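Local coordinates for cell death abnormality protein 2 (Caenorhabditis elegans, PDB 3QWX) that acts as a CRK-family SH2-SH3 signalling adaptor, binding ced-5 and working in cell migration and the engulfment of cell corpses, at residues P90-P93 and A94-H98; G164-A168 and N169-I173. All coordinates share one frame; numbering follows the deposited sequence.

How the contacts relate
Both contacts are local turns of the chain, one in each of the two domains held by this piece of the adaptor, the SH2 domain and the first SH3 domain. Contact 1 opens helix 92-98 of the SH2 domain; contact 2 carries the chain from strand 163-167 to strand 171-173 of the first SH3 domain through a 3-10 turn. Their centres lie about 34 Å apart on opposite sides of the chain's centre. Each is partly buried. Contact 1 is chiefly polar at its start, with a capping aspartate and a run of helical backbone bonds, and buries its leucines. Contact 2 has fewer backbone bonds and relies more on a proline CG set over a tyrosine face, with Val166 and Pro167 buried.

Contact 1: P90-P93 and A94-H98; sequences PDIP and ALLNH
Asp91 caps the start of helix 92-98 in the SH2 domain by folding its carboxylate forward onto Ala94 N, the classic N-cap arrangement. Asp91 OD1 accepts from Ala94 N at 2.7 Å, with the N-H meeting the oxygen nearly along its C-O bond. Asp91 CG sits between the backbone N and the carbonyl carbon (chi1 53°), which brings the carboxylate round to the first turn. Aspartate suits this place: its short side chain reaches an amide of the first turn, whose i-4 carbonyl belongs to Pro90, ahead of the helix, and its negative charge probably interacts favourably with the positive end of the helix dipole.

Backbone bonds then take over. Leu95 N donates to Asp91 O, Leu96 N to Ile92 O at 2.9 Å, and Asn97 N to Pro93 O with an N-H...O angle of 171°. Pro93 fits the first turn because its nitrogen, lacking a hydrogen, is not needed as a donor there.

The apolar contacts are lighter. Ile92 and Leu96, one turn apart, point the same way side by side and both touch Trp11, while Leu95 is buried against Val82 and Ile84 of strand 82-84. Between the first pair, Ile92 CG2 lies 3.9 Å from Leu96 CD1. Before the helix, the ring of Pro90 touches the methyl of Ala94 through one carbon, Pro90 CD lying 3.8 Å from Ala94 CB.

Contact 2: G164-A168 and N169-I173; sequences GLVPA and NYVQI
Pro167 and Tyr170 meet where strand 163-167 ends and the chain turns through a short 3-10 segment, and their side chains make the tight part of this contact. One carbon of the pyrrolidine, CG, sits over one face of the phenol ring in a CH-pi contact: Pro167 CG is 4.1 Å from the centroid of the Tyr170 ring, 25° off the ring normal and displaced toward the rim. Beside it, Pro167 CB comes within 3.6 Å of Tyr170 CD1. Tyr170 CG is anti to its carbonyl carbon (chi1 -87°), a torsion that turns the ring back beside the proline, one face toward Pro167 CG. Proline suits the place because it presents a rigid apolar surface to the aromatic face, and it also touches Phe127 and Trp153.

The backbone closes the same turn. Tyr170 N donates to Pro167 O at 3.0 Å, approaching from well above the carbonyl plane, 58° out of it. The next bond, from Val171 N to Ala168 O, is weak at 3.4 Å, though fairly straight.

Elsewhere the packing is looser. Val166 CG2 and Val171 CG1 are 4.5 Å apart, a light touch between beta-branched residues suited to their strands; Val166 also packs on Ala156, and Val171 on Trp154. On the solvent side, exposed Asn169 brings ND2 within 3.3 Å of Pro167 CB, while Asn169 CG lies at the edge of the Tyr170 ring, in its plane. A polar side chain is at home on this outer corner.

The sequence Val-Pro-Ala-Asn-Tyr-Val and its 3-10 turn, joining the two outermost strands of a five-stranded antiparallel sheet, match a segment common in SH3 domains; in relatives the equivalent proline and tyrosine help line the groove for proline-rich ligands, and they probably do so here.

Contact 1: P90-P93 and A94-H98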
ATOM      1  N   PRO A  90     -15.312  -5.321 -11.314  1.00 20.67           N
ATOM      2  CA  PRO A  90     -16.052  -6.076 -10.296  1.00 23.37           C
ATOM      3  C   PRO A  90     -15.466  -5.869  -8.906  1.00 22.24           C
ATOM      4  O   PRO A  90     -16.203  -5.840  -7.919  1.00 18.02           O
ATOM      5  CB  PRO A  90     -15.863  -7.529 -10.736  1.00 23.79           C
ATOM      6  CG  PRO A  90     -15.651  -7.448 -12.206  1.00 24.38           C
ATOM      7  CD  PRO A  90     -14.851  -6.185 -12.414  1.00 21.76           C
ATOM      8  N   ASP A  91     -14.145  -5.717  -8.846  1.00 23.35           N
ATOM      9  CA  ASP A  91     -13.438  -5.529  -7.583  1.00 21.22           C
ATOM     10  C   ASP A  91     -12.098  -4.810  -7.808  1.00 20.06           C
ATOM     11  O   ASP A  91     -11.722  -4.511  -8.947  1.00 16.55           O
ATOM     12  CB  ASP A  91     -13.252  -6.878  -6.849  1.00 22.14           C
ATOM     13  CG  ASP A  91     -12.584  -7.971  -7.729  1.00 28.27           C
ATOM     14  OD1 ASP A  91     -11.751  -7.661  -8.611  1.00 26.27           O
ATOM     15  OD2 ASP A  91     -12.879  -9.167  -7.517  1.00 29.03           O
ATOM     16  N   ILE A  92     -11.396  -4.519  -6.719  1.00 19.88           N
ATOM     17  CA  ILE A  92     -10.105  -3.851  -6.794  1.00 17.55           C
ATOM     18  C   ILE A  92      -9.015  -4.731  -7.443  1.00 15.98           C
ATOM     19  O   ILE A  92      -8.175  -4.231  -8.183  1.00 17.46           O
ATOM     20  CB  ILE A  92      -9.662  -3.307  -5.394  1.00 20.62           C
ATOM     21  CG1 ILE A  92     -10.576  -2.152  -4.956  1.00 24.07           C
ATOM     22  CG2 ILE A  92      -8.208  -2.854  -5.421  1.00 16.48           C
ATOM     23  CD1 ILE A  92     -10.427  -1.738  -3.485  1.00 26.09           C
ATOM     24  N   PRO A  93      -9.012  -6.048  -7.167  1.00 16.38           N
ATOM     25  CA  PRO A  93      -7.976  -6.813  -7.873  1.00 16.87           C
ATOM     26  C   PRO A  93      -8.179  -6.810  -9.390  1.00 16.02           C
ATOM     27  O   PRO A  93      -7.199  -6.736 -10.148  1.00 17.40           O
ATOM     28  CB  PRO A  93      -8.116  -8.219  -7.275  1.00 18.80           C
ATOM     29  CG  PRO A  93      -8.665  -7.946  -5.856  1.00 17.49           C
ATOM     30  CD  PRO A  93      -9.661  -6.839  -6.103  1.00 19.44           C
ATOM     31  N   ALA A  94      -9.434  -6.876  -9.825  1.00 15.06           N
ATOM     32  CA  ALA A  94      -9.746  -6.834 -11.243  1.00 13.24           C
ATOM     33  C   ALA A  94      -9.271  -5.513 -11.848  1.00 16.75           C
ATOM     34  O   ALA A  94      -8.696  -5.492 -12.934  1.00 16.90           O
ATOM     35  CB  ALA A  94     -11.240  -7.030 -11.471  1.00 16.52           C
ATOM     36  N   LEU A  95      -9.497  -4.415 -11.126  1.00 17.34           N
ATOM     37  CA  LEU A  95      -9.054  -3.093 -11.555  1.00 14.23           C
ATOM     38  C   LEU A  95      -7.540  -3.052 -11.693  1.00 13.47           C
ATOM     39  O   LEU A  95      -7.021  -2.574 -12.690  1.00 18.64           O
ATOM     40  CB  LEU A  95      -9.520  -2.016 -10.560  1.00 16.53           C
ATOM     41  CG  LEU A  95      -9.147  -0.537 -10.769  1.00 17.95           C
ATOM     42  CD1 LEU A  95     -10.116   0.385 -10.044  1.00 21.86           C
ATOM     43  CD2 LEU A  95      -7.704  -0.245 -10.352  1.00 20.00           C
ATOM     44  N   LEU A  96      -6.834  -3.534 -10.673  1.00 16.93           N
ATOM     45  CA  LEU A  96      -5.371  -3.500 -10.652  1.00 17.92           C
ATOM     46  C   LEU A  96      -4.774  -4.391 -11.732  1.00 17.98           C
ATOM     47  O   LEU A  96      -3.831  -3.999 -12.407  1.00 16.61           O
ATOM     48  CB  LEU A  96      -4.830  -3.948  -9.284  1.00 14.56           C
ATOM     49  CG  LEU A  96      -5.153  -3.058  -8.070  1.00 15.50           C
ATOM     50  CD1 LEU A  96      -4.637  -3.700  -6.805  1.00 16.11           C
ATOM     51  CD2 LEU A  96      -4.578  -1.658  -8.241  1.00 15.38           C
ATOM     52  N   ASN A  97      -5.305  -5.606 -11.870  1.00 16.38           N
ATOM     53  CA  ASN A  97      -4.884  -6.487 -12.962  1.00 17.24           C
ATOM     54  C   ASN A  97      -5.033  -5.814 -14.320  1.00 20.31           C
ATOM     55  O   ASN A  97      -4.147  -5.901 -15.184  1.00 21.26           O
ATOM     56  CB  ASN A  97      -5.704  -7.771 -12.972  1.00 18.80           C
ATOM     57  CG  ASN A  97      -5.316  -8.687 -14.114  1.00 21.40           C
ATOM     58  OD1 ASN A  97      -4.253  -9.317 -14.080  1.00 22.39           O
ATOM     59  ND2 ASN A  97      -6.170  -8.764 -15.133  1.00 18.67           N
ATOM     60  N   HIS A  98      -6.169  -5.151 -14.512  1.00 18.38           N
ATOM     61  CA  HIS A  98      -6.480  -4.542 -15.800  1.00 19.87           C
ATOM     62  C   HIS A  98      -5.380  -3.558 -16.209  1.00 20.72           C
ATOM     63  O   HIS A  98      -5.008  -3.469 -17.379  1.00 19.75           O
ATOM     64  CB  HIS A  98      -7.843  -3.838 -15.730  1.00 19.79           C
ATOM     65  CG  HIS A  98      -8.222  -3.118 -16.988  1.00 21.04           C
ATOM     66  ND1 HIS A  98      -8.860  -3.740 -18.037  1.00 21.32           N
ATOM     67  CD2 HIS A  98      -8.054  -1.828 -17.363  1.00 21.61           C
ATOM     68  CE1 HIS A  98      -9.072  -2.866 -19.005  1.00 24.57           C
ATOM     69  NE2 HIS A  98      -8.596  -1.698 -18.619  1.00 24.22           N
TER

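Contact 2: G164-A168 and N169-I173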
ATOM      1  N   GLY A 164       2.885  -2.419   9.778  1.00 20.97           N
ATOM      2  CA  GLY A 164       2.207  -1.897  10.943  1.00 17.44           C
ATOM      3  C   GLY A 164       3.207  -1.564  12.034  1.00 16.34           C
ATOM      4  O   GLY A 164       4.388  -1.833  11.895  1.00 15.77           O
ATOM      5  N   LEU A 165       2.715  -1.011  13.132  1.00 14.97           N
ATOM      6  CA  LEU A 165       3.569  -0.557  14.216  1.00 17.90           C
ATOM      7  C   LEU A 165       3.880  -1.691  15.190  1.00 16.77           C
ATOM      8  O   LEU A 165       3.044  -2.552  15.456  1.00 14.46           O
ATOM      9  CB  LEU A 165       2.899   0.589  14.980  1.00 19.06           C
ATOM     10  CG  LEU A 165       2.688   1.920  14.265  1.00 22.39           C
ATOM     11  CD1 LEU A 165       1.898   2.872  15.151  1.00 26.50           C
ATOM     12  CD2 LEU A 165       4.017   2.517  13.908  1.00 24.23           C
ATOM     13  N   VAL A 166       5.091  -1.658  15.733  1.00 14.63           N
ATOM     14  CA  VAL A 166       5.557  -2.665  16.669  1.00 15.51           C
ATOM     15  C   VAL A 166       6.296  -1.960  17.810  1.00 16.34           C
ATOM     16  O   VAL A 166       6.894  -0.894  17.609  1.00 17.33           O
ATOM     17  CB  VAL A 166       6.490  -3.696  15.974  1.00 18.75           C
ATOM     18  CG1 VAL A 166       5.778  -4.384  14.816  1.00 16.61           C
ATOM     19  CG2 VAL A 166       7.785  -3.016  15.485  1.00 18.47           C
ATOM     20  N   PRO A 167       6.248  -2.539  19.018  1.00 19.15           N
ATOM     21  CA  PRO A 167       6.964  -1.920  20.139  1.00 18.30           C
ATOM     22  C   PRO A 167       8.464  -2.121  19.987  1.00 18.96           C
ATOM     23  O   PRO A 167       8.902  -3.241  19.715  1.00 19.40           O
ATOM     24  CB  PRO A 167       6.455  -2.692  21.369  1.00 19.10           C
ATOM     25  CG  PRO A 167       5.279  -3.480  20.917  1.00 16.69           C
ATOM     26  CD  PRO A 167       5.472  -3.720  19.437  1.00 18.08           C
ATOM     27  N   ALA A 168       9.243  -1.059  20.172  1.00 22.05           N
ATOM     28  CA  ALA A 168      10.696  -1.144  20.036  1.00 23.35           C
ATOM     29  C   ALA A 168      11.326  -2.117  21.035  1.00 25.21           C
ATOM     30  O   ALA A 168      12.347  -2.757  20.735  1.00 24.84           O
ATOM     31  CB  ALA A 168      11.323   0.236  20.155  1.00 24.22           C
ATOM     32  N   ASN A 169      10.716  -2.241  22.214  1.00 25.31           N
ATOM     33  CA  ASN A 169      11.221  -3.155  23.247  1.00 23.82           C
ATOM     34  C   ASN A 169      10.834  -4.624  23.021  1.00 26.05           C
ATOM     35  O   ASN A 169      11.122  -5.490  23.852  1.00 23.36           O
ATOM     36  CB  ASN A 169      10.831  -2.679  24.655  1.00 24.89           C
ATOM     37  CG  ASN A 169       9.327  -2.663  24.890  1.00 27.34           C
ATOM     38  OD1 ASN A 169       8.848  -3.008  25.977  1.00 28.31           O
ATOM     39  ND2 ASN A 169       8.581  -2.240  23.890  1.00 22.81           N
ATOM     40  N   TYR A 170      10.193  -4.901  21.886  1.00 21.92           N
ATOM     41  CA  TYR A 170       9.807  -6.262  21.543  1.00 19.55           C
ATOM     42  C   TYR A 170      10.657  -6.813  20.383  1.00 22.87           C
ATOM     43  O   TYR A 170      10.460  -7.945  19.944  1.00 20.13           O
ATOM     44  CB  TYR A 170       8.328  -6.316  21.153  1.00 21.89           C
ATOM     45  CG  TYR A 170       7.333  -6.495  22.283  1.00 22.19           C
ATOM     46  CD1 TYR A 170       7.275  -5.594  23.350  1.00 22.80           C
ATOM     47  CD2 TYR A 170       6.405  -7.536  22.246  1.00 21.41           C
ATOM     48  CE1 TYR A 170       6.340  -5.749  24.373  1.00 24.95           C
ATOM     49  CE2 TYR A 170       5.462  -7.698  23.250  1.00 27.60           C
ATOM     50  CZ  TYR A 170       5.432  -6.807  24.314  1.00 30.36           C
ATOM     51  OH  TYR A 170       4.492  -6.985  25.303  1.00 29.19           O
ATOM     52  N   VAL A 171      11.581  -6.000  19.877  1.00 20.51           N
ATOM     53  CA  VAL A 171      12.434  -6.425  18.783  1.00 18.72           C
ATOM     54  C   VAL A 171      13.925  -6.210  19.067  1.00 21.90           C
ATOM     55  O   VAL A 171      14.308  -5.340  19.850  1.00 20.61           O
ATOM     56  CB  VAL A 171      12.049  -5.729  17.441  1.00 20.36           C
ATOM     57  CG1 VAL A 171      10.635  -6.097  17.045  1.00 17.74           C
ATOM     58  CG2 VAL A 171      12.189  -4.230  17.558  1.00 23.42           C
ATOM     59  N   GLN A 172      14.754  -7.005  18.405  1.00 19.96           N
ATOM     60  CA  GLN A 172      16.199  -6.911  18.526  1.00 24.93           C
ATOM     61  C   GLN A 172      16.882  -7.030  17.164  1.00 25.60           C
ATOM     62  O   GLN A 172      16.480  -7.853  16.343  1.00 25.77           O
ATOM     63  CB  GLN A 172      16.682  -8.051  19.411  1.00 29.52           C
ATOM     64  CG  GLN A 172      18.179  -8.222  19.458  1.00 38.49           C
ATOM     65  CD  GLN A 172      18.561  -9.442  20.274  1.00 50.00           C
ATOM     66  OE1 GLN A 172      17.695 -10.242  20.647  1.00 45.56           O
ATOM     67  NE2 GLN A 172      19.856  -9.593  20.557  1.00 52.64           N
ATOM     68  N   ILE A 173      17.927  -6.238  16.934  1.00 31.89           N
ATOM     69  CA  ILE A 173      18.721  -6.361  15.706  1.00 35.54           C
ATOM     70  C   ILE A 173      19.125  -7.819  15.480  1.00 40.45           C
ATOM     71  O   ILE A 173      19.608  -8.488  16.397  1.00 37.39           O
ATOM     72  CB  ILE A 173      19.983  -5.472  15.741  1.00 40.49           C
ATOM     73  CG1 ILE A 173      20.513  -5.207  14.321  1.00 48.90           C
ATOM     74  CG2 ILE A 173      21.048  -6.077  16.656  1.00 38.54           C
ATOM     75  CD1 ILE A 173      21.222  -6.392  13.655  1.00 43.56           C
TER